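Local coordinates for transcriptional regulatory protein (Chlamydia trachomatis, PDB 3Q7R), which binds DNA at its own promoter as an OmpR/PhoB-type response regulator and may act as a global activator of transcription, at the interface of chains A and B. Residues are numbered along the deposited sequence; one frame, centred on the assembly and turned at random. Chains: chain A/B, Transcriptional regulatory protein.

The interface of chains A and B. Residues chain A 83, 85-86, 88-89; chain B 104, 106-107.
The carboxylate of A:Glu85 reaches the start of helix 105-116 of the partner, where B:Thr104 OG1 donates a hydrogen bond of 2.8 Å to A:Glu85 OE2, meeting it from above the carboxylate plane. A glutamate suits this place because its chain is long enough to cross from the first turn of helix 85-93, and it is stretched out with CG opposite the backbone N (chi1 -179°). B:Thr104 caps its own helix: OG1 also accepts the backbone N-H of B:Ile107, so one small hydroxyl joins helix start and partner. Water 1 bridges A:Glu85 OE2 to the backbone N of B:Arg106, and the carboxylate thus faces the helix N-terminus, whose dipole would probably favour its negative charge.

B:Arg106 can be followed outward; arginine offers a long apolar stem and a charged, flat end. Its CB rests 3.9 Å from A:Val89 CG2; CG and CD then run past A:Glu85 OE2, CD at 3.8 Å from it. A bend at chi3 (74°) turns the end toward A:Glu86, where NE lies 4.0 Å from OE2. The guanidinium comes up to the oxygen end of this carboxylate, its plane nearly parallel (10° apart) but shifted to one side. The salt bridge is modelled through a poorly ordered A:Glu86, too close to trust in detail; NH2 bonds OE1 on the syn side, tilted from both planes.

Beside the polar contacts, B:Ile107 sends its slender CD1 end toward A:Phe83, whose ring offers this methyl an apolar surface, CE1 at 3.6 Å. A:Val89 CG2 packs on the backbone joining B:Arg106 to B:Ile107 and on the base of both side chains. The small A:Ser88, whose CB borders B:Ile107, probably allows the close approach. Helix 85-93 (alpha4) thus packs on helix 105-116 (alpha5) of the partner, within the alpha4-beta5-alpha5 face through which OmpR/PhoB receiver domains dimerise; the two-fold twin doubles this contact in the ChxR dimer.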
# COMPACT_ATOMS: atom_id res chain seq x y z
N PHE A 83 -3.89 7.07 -11.84
CA PHE A 83 -5.01 7.10 -10.92
C PHE A 83 -6.33 7.01 -11.66
O PHE A 83 -6.60 7.81 -12.60
CB PHE A 83 -5.03 8.41 -10.13
CG PHE A 83 -6.27 8.53 -9.31
CD1 PHE A 83 -6.40 7.80 -8.15
CD2 PHE A 83 -7.33 9.27 -9.74
CE1 PHE A 83 -7.55 7.87 -7.41
CE2 PHE A 83 -8.47 9.34 -8.99
CZ PHE A 83 -8.58 8.59 -7.85
N GLU A 85 -10.43 6.07 -10.17
CA GLU A 85 -11.11 5.67 -8.94
C GLU A 85 -11.52 4.21 -8.92
O GLU A 85 -11.14 3.51 -7.96
CB GLU A 85 -12.39 6.51 -8.70
CG GLU A 85 -13.09 6.09 -7.39
CD GLU A 85 -14.40 6.85 -7.11
OE1 GLU A 85 -14.97 7.42 -8.06
OE2 GLU A 85 -14.85 6.82 -5.96
N GLU A 86 -12.21 3.75 -9.97
CA GLU A 86 -12.77 2.38 -9.94
C GLU A 86 -11.66 1.38 -10.09
O GLU A 86 -11.78 0.28 -9.54
CB GLU A 86 -13.84 2.11 -10.99
CG GLU A 86 -15.16 2.80 -10.67
CD GLU A 86 -15.45 2.75 -9.20
OE1 GLU A 86 -15.71 1.64 -8.70
OE2 GLU A 86 -15.37 3.82 -8.54
N SER A 88 -8.68 1.63 -8.72
CA SER A 88 -8.12 1.58 -7.35
C SER A 88 -9.05 0.80 -6.45
O SER A 88 -8.60 -0.09 -5.74
CB SER A 88 -7.96 2.99 -6.75
OG SER A 88 -6.94 3.71 -7.49
N VAL A 89 -10.36 1.11 -6.51
CA VAL A 89 -11.30 0.35 -5.66
C VAL A 89 -11.27 -1.15 -6.02
O VAL A 89 -11.24 -2.03 -5.11
CB VAL A 89 -12.75 0.89 -5.83
CG1 VAL A 89 -13.76 -0.08 -5.19
CG2 VAL A 89 -12.86 2.32 -5.22
N THR B 104 -11.21 9.33 -2.61
CA THR B 104 -12.67 9.39 -2.53
C THR B 104 -13.17 8.50 -1.40
O THR B 104 -12.43 7.63 -0.95
CB THR B 104 -13.31 8.87 -3.83
OG1 THR B 104 -13.05 7.45 -3.97
CG2 THR B 104 -12.74 9.66 -5.03
N ARG B 106 -15.16 5.96 -1.63
CA ARG B 106 -15.11 4.57 -2.04
C ARG B 106 -13.69 4.01 -1.93
O ARG B 106 -13.51 2.88 -1.48
CB ARG B 106 -15.63 4.40 -3.47
CG ARG B 106 -17.12 4.55 -3.48
CD ARG B 106 -17.61 4.41 -4.88
NE ARG B 106 -17.53 3.01 -5.26
CZ ARG B 106 -17.35 2.57 -6.49
NH1 ARG B 106 -17.22 3.45 -7.48
NH2 ARG B 106 -17.32 1.26 -6.71
N ILE B 107 -12.69 4.80 -2.30
CA ILE B 107 -11.31 4.38 -2.13
C ILE B 107 -10.98 4.18 -0.65
O ILE B 107 -10.45 3.14 -0.25
CB ILE B 107 -10.35 5.35 -2.79
CG1 ILE B 107 -10.48 5.21 -4.29
CG2 ILE B 107 -8.88 5.04 -2.42
CD1 ILE B 107 -9.73 6.34 -5.04
O HOH W 1 -16.50 7.69 -3.65